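Local coordinates for protein aryl acylamidase (PDB 4YJ6) that probably hydrolyses the amide bond of N-acylated aryl amines, as an aryl acylamidase of the amidase signature family, at residues Val31-Ile35 and Glu55-Lys59; Ala167-Val171 and Pro226-Thr230; Gly219-Tyr223 and Thr436-His441; Phe258-Gln264 and Asp467-Ala472; Glu285-Ile290 and Ala448-Asp452. All coordinates share one frame. Numbering follows the deposited sequence.

The five contacts spread over a single amidase-family chain. Interaction 1 stands apart, in the N-terminal helices beside a small three-stranded sheet, its centre 32 to 38 Å from those of interactions 3, 4 and 5 and about 19 Å from that of interaction 2. Interactions 2 and 5 each set a helix on the large eight-stranded mixed sheet, their centres about 20 Å apart. Interactions 2 and 3 adjoin along the chain through residues 219-230. Interaction 1 closes before interaction 2 opens, interactions 3 and 4 interlace, and interaction 5 is nested within the loop closed by interaction 4. Distant parts of the sequence are thus joined in one compact α/β core with helices packed around it.

Interaction 1: residues Val31-Ile35 and Glu55-Lys59; sequences VESTI and EAREK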
# COMPACT_ATOMS: atom_id res chain seq x y z
N VAL A 31 0.98 -21.23 11.51
CA VAL A 31 1.51 -21.38 10.15
C VAL A 31 0.68 -22.39 9.35
O VAL A 31 0.29 -22.12 8.22
CB VAL A 31 2.97 -21.80 10.18
CG1 VAL A 31 3.47 -22.24 8.81
CG2 VAL A 31 3.82 -20.64 10.77
N GLU A 32 0.41 -23.57 9.92
CA GLU A 32 -0.29 -24.60 9.12
C GLU A 32 -1.71 -24.16 8.80
O GLU A 32 -2.21 -24.40 7.71
CB GLU A 32 -0.32 -25.95 9.86
CG GLU A 32 1.05 -26.51 10.20
CD GLU A 32 1.93 -26.83 8.97
OE1 GLU A 32 1.43 -26.89 7.81
OE2 GLU A 32 3.16 -27.04 9.19
N SER A 33 -2.37 -23.48 9.74
CA SER A 33 -3.73 -23.01 9.52
C SER A 33 -3.76 -21.87 8.50
O SER A 33 -4.74 -21.74 7.76
CB SER A 33 -4.35 -22.54 10.82
OG SER A 33 -4.51 -23.63 11.72
N THR A 34 -2.71 -21.06 8.47
CA THR A 34 -2.65 -19.97 7.48
C THR A 34 -2.40 -20.58 6.11
O THR A 34 -2.97 -20.15 5.11
CB THR A 34 -1.55 -18.94 7.82
OG1 THR A 34 -1.84 -18.36 9.09
CG2 THR A 34 -1.51 -17.80 6.77
N ILE A 35 -1.56 -21.60 6.07
CA ILE A 35 -1.27 -22.28 4.82
C ILE A 35 -2.58 -22.88 4.28
O ILE A 35 -2.87 -22.78 3.09
CB ILE A 35 -0.20 -23.38 5.03
CG1 ILE A 35 1.18 -22.73 5.18
CG2 ILE A 35 -0.16 -24.39 3.85
CD1 ILE A 35 2.32 -23.71 5.69
N GLU A 55 10.17 -22.28 5.34
CA GLU A 55 10.89 -21.31 6.13
C GLU A 55 10.04 -20.88 7.32
O GLU A 55 10.55 -20.73 8.44
CB GLU A 55 11.25 -20.07 5.31
CG GLU A 55 12.17 -19.14 6.09
CD GLU A 55 12.54 -17.89 5.33
OE1 GLU A 55 13.34 -18.01 4.38
OE2 GLU A 55 12.02 -16.81 5.69
N ALA A 56 8.77 -20.61 7.04
CA ALA A 56 7.85 -20.24 8.08
C ALA A 56 7.74 -21.34 9.12
O ALA A 56 7.68 -21.03 10.31
CB ALA A 56 6.50 -19.90 7.51
N ARG A 57 7.72 -22.60 8.68
CA ARG A 57 7.65 -23.74 9.65
C ARG A 57 8.88 -23.79 10.53
O ARG A 57 8.78 -24.05 11.75
CB ARG A 57 7.50 -25.08 8.91
CG ARG A 57 6.16 -25.21 8.19
CD ARG A 57 6.14 -26.45 7.30
NE ARG A 57 4.78 -26.76 6.85
CZ ARG A 57 4.43 -26.98 5.60
NH1 ARG A 57 5.32 -26.91 4.62
NH2 ARG A 57 3.16 -27.25 5.32
N GLU A 58 10.05 -23.54 9.94
CA GLU A 58 11.31 -23.51 10.69
C GLU A 58 11.30 -22.40 11.70
O GLU A 58 11.65 -22.60 12.87
CB GLU A 58 12.49 -23.29 9.73
CG GLU A 58 12.65 -24.42 8.74
CD GLU A 58 13.71 -24.10 7.70
OE1 GLU A 58 14.92 -24.20 8.05
OE2 GLU A 58 13.31 -23.73 6.56
N LYS A 59 10.85 -21.22 11.27
CA LYS A 59 10.81 -20.09 12.19
C LYS A 59 9.80 -20.37 13.28
O LYS A 59 10.03 -20.02 14.43
CB LYS A 59 10.41 -18.80 11.47
CG LYS A 59 11.42 -18.29 10.43
CD LYS A 59 12.70 -17.86 11.06
CE LYS A 59 13.64 -17.23 10.01
NZ LYS A 59 14.48 -16.20 10.66
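Val31 opens the contact on helix 27-45, facing helix 53-69, with its CA 6.6 Å from the CA of Arg57. Its CG1 lies 4.0 Å from Ala56 CB and 4.1 Å from Arg57 CG, so a compact branched side chain fills the space while alanine on the other helix leaves room for it. Next comes Glu32, at the more exposed margin. Its carboxylate meets the Arg57 guanidinium near the plane of that group in a two-point salt bridge, Arg57 NE to Glu32 OE2 at 2.9 Å and Arg57 NH2 to Glu32 OE1 at 3.1 Å; Asp54 is a second acidic partner of the arginine. The two helices run nearly antiparallel, their segment axes inclined at 157° and 10.6 Å apart at closest approach. Both lie against strand 126-131 of the three-stranded sheet, an α/β layer in which Val31 and Lys59 both touch Leu126, and Thr34 and Ile35 touch Leu128. One turn beyond Val31, Ile35 places CD1 over a face of the Arg57 guanidinium, 3.7 Å from NH2, so the planar cation is covered on one face by an apolar methyl while its edge meets Glu32.

Interaction 2: residues Ala167-Val171 and Pro226-Thr230; sequences AAALV and PITRT
Helix 167-171 lies almost along strand 226-228, the segment axes 8.1 Å apart at closest approach and crossing at -28°. Ala168 lies nearest Ile227 and Val171 nearest Thr228, CA to CA 6.2 Å in both cases. The helix belongs to the glycine- and serine-rich amidase signature sequence, and the strand to the large mixed sheet, an α/β packing in which small alanines let the helix settle close. Apolar contacts centre on Ile227 (m, t): its CD1 is 4.0 Å from Ala167 CB and 4.2 Å from Ala168 CB, and its CG2 4.3 Å from Val171 CB. Val171 (chi1 t) also sets CG1 3.5 Å from Thr228 C and 3.6 Å from Arg229 CG. The polar contact comes where the chain leaves the strand: Arg229 (chi1 m, chi2 t, chi3 m) curls back so that NH1 donates to Val171 O, 2.9 Å, at 164°. Arg229 NH1 also bonds Val176 O, so this buried guanidinium meets carbonyl oxygens that offset the cost of burying its charge.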
# COMPACT_ATOMS: atom_id res chain seq x y z
N ALA A 167 -1.34 -7.99 -1.48
CA ALA A 167 -1.34 -7.66 -0.06
C ALA A 167 -2.77 -7.37 0.41
O ALA A 167 -3.28 -7.95 1.39
CB ALA A 167 -0.44 -6.43 0.20
N ALA A 168 -3.44 -6.46 -0.29
CA ALA A 168 -4.76 -6.05 0.14
C ALA A 168 -5.77 -7.22 0.02
O ALA A 168 -6.61 -7.37 0.88
CB ALA A 168 -5.26 -4.85 -0.68
N ALA A 169 -5.68 -8.00 -1.05
CA ALA A 169 -6.63 -9.08 -1.28
C ALA A 169 -6.55 -10.13 -0.15
O ALA A 169 -7.56 -10.57 0.39
CB ALA A 169 -6.38 -9.74 -2.66
N LEU A 170 -5.34 -10.49 0.26
CA LEU A 170 -5.22 -11.43 1.37
C LEU A 170 -5.82 -10.89 2.65
O LEU A 170 -6.50 -11.63 3.37
CB LEU A 170 -3.75 -11.83 1.62
CG LEU A 170 -3.11 -12.64 0.49
CD1 LEU A 170 -1.63 -12.98 0.87
CD2 LEU A 170 -3.89 -13.93 0.24
N VAL A 171 -5.58 -9.61 2.95
CA VAL A 171 -6.11 -9.02 4.17
C VAL A 171 -7.64 -8.90 4.08
O VAL A 171 -8.32 -9.18 5.06
CB VAL A 171 -5.45 -7.64 4.43
CG1 VAL A 171 -6.11 -6.90 5.63
CG2 VAL A 171 -3.92 -7.89 4.68
N PRO A 226 1.82 -0.89 6.24
CA PRO A 226 0.89 -1.99 6.44
C PRO A 226 -0.48 -1.78 5.81
O PRO A 226 -0.97 -0.65 5.76
CB PRO A 226 0.76 -2.04 7.96
CG PRO A 226 0.82 -0.58 8.35
CD PRO A 226 1.83 0.04 7.37
N ILE A 227 -1.08 -2.88 5.36
CA ILE A 227 -2.50 -2.94 5.05
C ILE A 227 -3.14 -3.89 6.06
O ILE A 227 -2.65 -4.98 6.26
CB ILE A 227 -2.71 -3.43 3.61
CG1 ILE A 227 -2.08 -2.42 2.65
CG2 ILE A 227 -4.25 -3.65 3.29
CD1 ILE A 227 -2.04 -2.89 1.18
N THR A 228 -4.21 -3.45 6.74
CA THR A 228 -4.81 -4.23 7.83
C THR A 228 -6.34 -4.14 7.75
O THR A 228 -6.87 -3.43 6.90
CB THR A 228 -4.42 -3.67 9.21
OG1 THR A 228 -4.83 -2.30 9.30
CG2 THR A 228 -2.90 -3.74 9.43
N ARG A 229 -7.05 -4.82 8.65
CA ARG A 229 -8.50 -4.66 8.71
C ARG A 229 -8.89 -3.73 9.84
O ARG A 229 -10.01 -3.22 9.85
CB ARG A 229 -9.22 -6.01 8.91
CG ARG A 229 -9.11 -6.93 7.66
CD ARG A 229 -9.89 -8.25 7.79
NE ARG A 229 -9.40 -9.04 8.91
CZ ARG A 229 -8.35 -9.86 8.84
NH1 ARG A 229 -7.72 -10.10 7.69
NH2 ARG A 229 -7.97 -10.49 9.94
N THR A 230 -8.00 -3.53 10.81
CA THR A 230 -8.27 -2.61 11.92
C THR A 230 -7.18 -1.57 12.06
O THR A 230 -6.02 -1.81 11.71
CB THR A 230 -8.35 -3.31 13.29
OG1 THR A 230 -7.03 -3.74 13.71
CG2 THR A 230 -9.27 -4.51 13.22

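Interaction 3: residues Gly219-Tyr223 and Thr436-His441; sequences GPYLY and TNFSGH
An extended loop, 219-223, passes the last turn of helix 434-439, with Tyr221 and Asn437 nearest, their CA atoms 4.7 Å apart. Pro220 to Tyr223 all have extended backbone angles, while residues 436-439 are helical and Gly440 leaves the helix at phi 95°, psi -2°. Asn437 (m, chi2 94°) holds the Tyr221 backbone at both its N and its O: Tyr221 N donates to Asn437 O at 2.9 Å, and Asn437 ND2 donates to Tyr221 O at 3.0 Å. The same ND2 also bonds Asp183. The Pro220 ring (C-gamma exo) sets CB 3.9 Å from Asn437 CB. Both tyrosines take chi1 m. Tyr221 (chi2 -53°) brings its ring up to the helix end, CD2 3.3 Å from Gly440 CA and CE2 3.5 Å from Phe438 O. Tyr223 (chi2 -82°) sends OH to donate to Thr436 O at 2.8 Å, the carbonyl that also accepts Gly440 N, also at 2.8 Å. Glycine is required at 440: a CB would strike the Tyr221 ring, and the positive phi is that of a helix-terminating glycine. Ser439 (p) joins OG to His441 ND1 at 2.7 Å. Around this junction, Pro220 and Phe438 reach helix 315-339, Arg378 of helix 368-389 makes a cation-pi contact with Tyr221, and the loop runs on into strand 223-228 of the large sheet.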
# COMPACT_ATOMS: atom_id res chain seq x y z
N GLY A 219 12.98 10.09 -8.13
CA GLY A 219 11.59 9.68 -8.10
C GLY A 219 10.78 10.40 -7.02
O GLY A 219 11.29 11.25 -6.27
N PRO A 220 9.49 10.10 -6.94
CA PRO A 220 8.66 10.62 -5.83
C PRO A 220 9.07 9.98 -4.51
O PRO A 220 9.91 9.05 -4.46
CB PRO A 220 7.25 10.14 -6.19
CG PRO A 220 7.35 9.42 -7.49
CD PRO A 220 8.79 9.11 -7.76
N TYR A 221 8.48 10.45 -3.42
CA TYR A 221 8.71 9.76 -2.16
C TYR A 221 8.16 8.32 -2.24
O TYR A 221 7.04 8.11 -2.70
CB TYR A 221 8.00 10.51 -1.04
CG TYR A 221 8.56 11.86 -0.65
CD1 TYR A 221 9.90 12.00 -0.31
CD2 TYR A 221 7.73 12.98 -0.58
CE1 TYR A 221 10.40 13.24 0.10
CE2 TYR A 221 8.23 14.21 -0.15
CZ TYR A 221 9.57 14.32 0.18
OH TYR A 221 10.07 15.53 0.62
N LEU A 222 8.92 7.36 -1.70
CA LEU A 222 8.53 5.95 -1.69
C LEU A 222 8.40 5.51 -0.24
O LEU A 222 9.24 5.87 0.60
CB LEU A 222 9.61 5.08 -2.34
CG LEU A 222 10.05 5.54 -3.74
CD1 LEU A 222 11.17 4.59 -4.30
CD2 LEU A 222 8.85 5.55 -4.70
N TYR A 223 7.39 4.69 0.03
CA TYR A 223 7.10 4.26 1.38
C TYR A 223 6.82 2.77 1.46
O TYR A 223 6.24 2.18 0.53
CB TYR A 223 5.79 4.91 1.83
CG TYR A 223 5.68 6.41 1.61
CD1 TYR A 223 6.26 7.31 2.53
CD2 TYR A 223 4.98 6.92 0.52
CE1 TYR A 223 6.15 8.69 2.36
CE2 TYR A 223 4.86 8.34 0.35
CZ TYR A 223 5.46 9.19 1.28
OH TYR A 223 5.33 10.55 1.15
N THR A 436 0.55 12.80 -2.21
CA THR A 436 1.41 12.72 -1.02
C THR A 436 2.74 12.03 -1.32
O THR A 436 3.67 12.11 -0.53
CB THR A 436 0.75 11.98 0.15
OG1 THR A 436 0.55 10.61 -0.21
CG2 THR A 436 -0.61 12.61 0.48
N ASN A 437 2.85 11.36 -2.46
CA ASN A 437 4.19 10.94 -2.91
C ASN A 437 4.97 12.15 -3.44
O ASN A 437 6.17 12.17 -3.42
CB ASN A 437 4.09 9.85 -3.99
CG ASN A 437 3.33 8.65 -3.49
OD1 ASN A 437 2.13 8.56 -3.70
ND2 ASN A 437 4.02 7.73 -2.80
N PHE A 438 4.26 13.17 -3.94
CA PHE A 438 4.95 14.44 -4.20
C PHE A 438 5.29 15.17 -2.90
O PHE A 438 6.38 15.73 -2.76
CB PHE A 438 4.05 15.40 -4.99
CG PHE A 438 3.87 15.01 -6.43
CD1 PHE A 438 4.78 14.19 -7.08
CD2 PHE A 438 2.81 15.55 -7.15
CE1 PHE A 438 4.59 13.87 -8.46
CE2 PHE A 438 2.63 15.26 -8.50
CZ PHE A 438 3.52 14.43 -9.15
N SER A 439 4.37 15.16 -1.92
CA SER A 439 4.48 16.09 -0.81
C SER A 439 5.04 15.58 0.51
O SER A 439 5.55 16.39 1.30
CB SER A 439 3.11 16.75 -0.54
OG SER A 439 2.23 15.83 0.11
N GLY A 440 4.94 14.26 0.76
CA GLY A 440 5.62 13.64 1.89
C GLY A 440 4.73 13.50 3.12
O GLY A 440 5.14 12.93 4.12
N HIS A 441 3.50 13.98 3.05
CA HIS A 441 2.57 13.93 4.19
C HIS A 441 2.10 12.52 4.45
O HIS A 441 1.89 11.78 3.52
CB HIS A 441 1.33 14.79 3.84
CG HIS A 441 1.65 16.23 3.72
ND1 HIS A 441 2.34 16.76 2.63
CD2 HIS A 441 1.44 17.26 4.57
CE1 HIS A 441 2.52 18.05 2.83
NE2 HIS A 441 2.00 18.38 4.00

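Interaction 4: residues Phe258-Gln264 and Asp467-Ala472; sequences FTSALAQ and DLDVIA
Phe258, Leu468 and Ile471 contribute most to this contact between a coiled loop, 258-264, and the first turns of helix 467-480. The loop keeps helical phi/psi from Phe258 to Leu262 and then closes a type I turn from Ala261 to Gln264; Ala261 and Ala472 are the nearest pair, their CA atoms 4.9 Å apart. Phe258 (chi1 m, chi2 72°) reaches to the start of the helix: Leu468 CD2 lies over one face of its ring, 4.1 Å from Phe258 CD2, and Ile471 CG1 meets the ring edge, 3.8 Å from Phe258 CD2. Leu468 (m, t) also sets CB 3.9 Å from Ala261 CB. Ile471 (m, m) puts CG2 3.8 Å from Ala261 CB and 3.7 Å from Leu262 CD2. Alanine suits 261 because the backbones nearly touch there: its CB is 3.4 Å from Leu468 O, and Ala472 CA makes a CH...O contact with Ala261 O at 3.3 Å. A water donates to Leu262 O and Ala472 O, both at 2.8 Å, and Asp467 turns its carboxylate to Ser203 and Arg206. Ile471 also touches strand 198-201, while Phe258 packs on helix 231-241, the layering of an α/β fold in which a surface loop covers a sheet-packed helix.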
# COMPACT_ATOMS: atom_id res chain seq x y z
N PHE A 258 2.49 4.42 18.30
CA PHE A 258 1.31 4.65 17.46
C PHE A 258 0.03 4.25 18.19
O PHE A 258 -1.05 4.77 17.89
CB PHE A 258 1.47 3.82 16.17
CG PHE A 258 2.35 4.48 15.14
CD1 PHE A 258 3.73 4.55 15.32
CD2 PHE A 258 1.77 5.05 14.01
CE1 PHE A 258 4.55 5.19 14.35
CE2 PHE A 258 2.57 5.66 13.02
CZ PHE A 258 3.97 5.74 13.21
N THR A 259 0.12 3.30 19.12
CA THR A 259 -1.11 2.87 19.81
C THR A 259 -1.63 3.95 20.75
O THR A 259 -2.80 3.92 21.16
CB THR A 259 -0.93 1.52 20.60
OG1 THR A 259 -0.06 1.72 21.71
CG2 THR A 259 -0.38 0.43 19.69
N SER A 260 -0.78 4.90 21.11
CA SER A 260 -1.17 5.94 22.05
C SER A 260 -2.24 6.87 21.45
O SER A 260 -2.95 7.56 22.19
CB SER A 260 0.03 6.76 22.53
OG SER A 260 0.53 7.62 21.51
N ALA A 261 -2.34 6.88 20.14
CA ALA A 261 -3.28 7.77 19.44
C ALA A 261 -4.66 7.13 19.22
O ALA A 261 -5.62 7.83 18.85
CB ALA A 261 -2.69 8.14 18.09
N LEU A 262 -4.78 5.83 19.45
CA LEU A 262 -6.03 5.13 19.12
C LEU A 262 -7.24 5.71 19.85
O LEU A 262 -8.31 5.82 19.27
CB LEU A 262 -5.97 3.63 19.42
CG LEU A 262 -4.95 2.87 18.55
CD1 LEU A 262 -4.67 1.48 19.14
CD2 LEU A 262 -5.39 2.83 17.08
N ALA A 263 -7.07 6.08 21.11
CA ALA A 263 -8.21 6.57 21.91
C ALA A 263 -8.32 8.08 21.98
O ALA A 263 -9.14 8.62 22.74
CB ALA A 263 -8.13 5.99 23.34
N GLN A 264 -7.52 8.79 21.20
CA GLN A 264 -7.39 10.22 21.36
C GLN A 264 -8.64 11.01 20.91
O GLN A 264 -8.94 12.06 21.47
CB GLN A 264 -6.22 10.66 20.52
CG GLN A 264 -5.83 12.06 20.70
CD GLN A 264 -4.44 12.27 20.18
OE1 GLN A 264 -4.22 13.11 19.31
NE2 GLN A 264 -3.46 11.48 20.70
N ASP A 467 1.80 11.54 11.84
CA ASP A 467 1.27 10.18 11.74
C ASP A 467 0.26 9.87 12.84
O ASP A 467 -0.75 9.20 12.58
CB ASP A 467 2.41 9.17 11.88
CG ASP A 467 3.49 9.34 10.83
OD1 ASP A 467 4.19 10.37 10.91
OD2 ASP A 467 3.59 8.48 9.93
N LEU A 468 0.51 10.34 14.06
CA LEU A 468 -0.41 9.97 15.15
C LEU A 468 -1.78 10.66 14.94
O LEU A 468 -2.80 10.10 15.29
CB LEU A 468 0.16 10.37 16.52
CG LEU A 468 1.44 9.62 16.92
CD1 LEU A 468 1.82 9.82 18.39
CD2 LEU A 468 1.29 8.19 16.64
N ASP A 469 -1.80 11.85 14.34
CA ASP A 469 -3.09 12.52 14.07
C ASP A 469 -3.89 11.67 13.08
O ASP A 469 -5.12 11.59 13.15
CB ASP A 469 -2.87 13.91 13.43
CG ASP A 469 -2.45 14.99 14.43
OD1 ASP A 469 -2.55 14.76 15.66
OD2 ASP A 469 -2.06 16.09 13.96
N VAL A 470 -3.20 11.08 12.11
CA VAL A 470 -3.87 10.23 11.11
C VAL A 470 -4.43 8.99 11.81
O VAL A 470 -5.57 8.61 11.56
CB VAL A 470 -2.93 9.83 9.97
CG1 VAL A 470 -3.64 8.87 8.97
CG2 VAL A 470 -2.44 11.08 9.22
N ILE A 471 -3.63 8.37 12.67
CA ILE A 471 -4.11 7.21 13.43
C ILE A 471 -5.34 7.64 14.27
O ILE A 471 -6.34 6.94 14.29
CB ILE A 471 -3.03 6.65 14.37
CG1 ILE A 471 -1.88 6.00 13.58
CG2 ILE A 471 -3.63 5.64 15.34
CD1 ILE A 471 -2.26 4.69 12.85
N ALA A 472 -5.25 8.77 14.96
CA ALA A 472 -6.34 9.18 15.87
C ALA A 472 -7.64 9.36 15.08
O ALA A 472 -8.73 8.86 15.46
CB ALA A 472 -5.98 10.47 16.57
O HOH W 1 -9.13 8.23 18.13

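Interaction 5: residues Glu285-Ile290 and Ala448-Asp452; sequences EIQDLI and AGLID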
# COMPACT_ATOMS: atom_id res chain seq x y z
N GLU A 285 -20.82 9.19 -7.37
CA GLU A 285 -21.18 8.34 -6.23
C GLU A 285 -20.09 8.33 -5.14
O GLU A 285 -20.38 8.22 -3.94
CB GLU A 285 -21.45 6.89 -6.68
CG GLU A 285 -22.62 6.76 -7.65
CD GLU A 285 -22.25 7.05 -9.12
OE1 GLU A 285 -21.06 7.27 -9.48
OE2 GLU A 285 -23.20 7.03 -9.94
N ILE A 286 -18.86 8.42 -5.59
CA ILE A 286 -17.71 8.47 -4.66
C ILE A 286 -17.71 9.83 -3.95
O ILE A 286 -17.61 9.90 -2.73
CB ILE A 286 -16.41 8.25 -5.40
CG1 ILE A 286 -16.29 6.77 -5.79
CG2 ILE A 286 -15.19 8.68 -4.49
CD1 ILE A 286 -15.06 6.47 -6.67
N GLN A 287 -17.89 10.91 -4.71
CA GLN A 287 -18.01 12.22 -4.07
C GLN A 287 -19.09 12.23 -2.99
O GLN A 287 -18.88 12.72 -1.88
CB GLN A 287 -18.31 13.31 -5.09
CG GLN A 287 -17.27 13.46 -6.16
CD GLN A 287 -17.46 14.75 -6.97
OE1 GLN A 287 -17.73 15.81 -6.41
NE2 GLN A 287 -17.35 14.63 -8.30
N ASP A 288 -20.27 11.71 -3.32
CA ASP A 288 -21.34 11.71 -2.34
C ASP A 288 -21.03 10.90 -1.10
O ASP A 288 -21.39 11.29 0.03
CB ASP A 288 -22.64 11.16 -2.96
CG ASP A 288 -23.19 12.06 -4.06
OD1 ASP A 288 -22.75 13.23 -4.18
OD2 ASP A 288 -24.06 11.56 -4.81
N LEU A 289 -20.38 9.76 -1.29
CA LEU A 289 -20.06 8.88 -0.18
C LEU A 289 -19.07 9.58 0.75
O LEU A 289 -19.17 9.48 1.96
CB LEU A 289 -19.47 7.55 -0.70
CG LEU A 289 -19.13 6.52 0.36
CD1 LEU A 289 -20.39 5.98 1.04
CD2 LEU A 289 -18.29 5.37 -0.29
N ILE A 290 -18.12 10.30 0.17
CA ILE A 290 -17.11 10.98 0.99
C ILE A 290 -17.73 12.20 1.71
O ILE A 290 -17.36 12.52 2.85
CB ILE A 290 -15.88 11.40 0.15
CG1 ILE A 290 -15.21 10.16 -0.49
CG2 ILE A 290 -14.88 12.22 1.00
CD1 ILE A 290 -14.98 9.02 0.42
N ALA A 448 -14.86 3.63 3.50
CA ALA A 448 -15.93 4.60 3.70
C ALA A 448 -17.30 4.00 3.44
O ALA A 448 -18.29 4.69 3.60
CB ALA A 448 -15.72 5.81 2.78
N GLY A 449 -17.34 2.74 3.00
CA GLY A 449 -18.61 2.11 2.65
C GLY A 449 -18.57 1.37 1.32
O GLY A 449 -17.52 1.18 0.73
N LEU A 450 -19.75 0.93 0.84
CA LEU A 450 -19.84 0.26 -0.44
C LEU A 450 -20.73 1.04 -1.41
O LEU A 450 -21.68 1.71 -0.99
CB LEU A 450 -20.47 -1.13 -0.29
CG LEU A 450 -19.85 -2.08 0.71
CD1 LEU A 450 -20.71 -3.35 0.75
CD2 LEU A 450 -18.37 -2.38 0.33
N ILE A 451 -20.38 0.97 -2.69
CA ILE A 451 -21.18 1.52 -3.77
C ILE A 451 -21.43 0.37 -4.71
O ILE A 451 -20.50 -0.22 -5.26
CB ILE A 451 -20.45 2.70 -4.47
CG1 ILE A 451 -20.29 3.84 -3.45
CG2 ILE A 451 -21.22 3.18 -5.73
CD1 ILE A 451 -19.34 4.97 -3.87
N ASP A 452 -22.71 0.01 -4.85
CA ASP A 452 -23.07 -1.14 -5.69
C ASP A 452 -22.23 -2.38 -5.34
O ASP A 452 -21.77 -3.09 -6.22
CB ASP A 452 -22.90 -0.78 -7.16
CG ASP A 452 -23.67 -1.73 -8.09
OD1 ASP A 452 -24.59 -2.43 -7.61
OD2 ASP A 452 -23.35 -1.76 -9.31
O HOH W 2 -19.48 7.06 4.17
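Leu289, in the t, p rotamer, lies over strand 448-451, its CD2 4.0 Å from Ala448 CB and 3.8 Å from Ile451 CD1. Its other methyl, CD1, is 3.6 Å from Ala448 O, leaving little room on the backbone that follows. Gly449 fits there: an ideal CB would sit only 3.3 Å from Leu289 CD1, and phi 134° itself calls for glycine. Ile451 covers the start of the helix segment, with CD1 3.4 Å from Glu285 O and 4.0 Å from Ile286 CG1, while its CG2 rests 3.8 Å from Glu285 CB; the carboxylate of Glu285 leads away from the strand at the exposed margin. Toward the other end, Ile290 CD1 meets Ala448 CB at 4.1 Å, a small residue letting the helix come close. There is no direct hydrogen bond between the segments, but one water donates to Ala448 O at 2.7 Å and, at greater length, to Leu289 O at 3.3 Å. Helix 284-299 also rests on Pro398 of strand 394-398 and on Ala456 and Met458 of strand 454-462. The segment axes, 9.0 Å apart and inclined at 147°, run roughly antiparallel, an α/β packing on the β hairpin of strands 443-451 and 454-462.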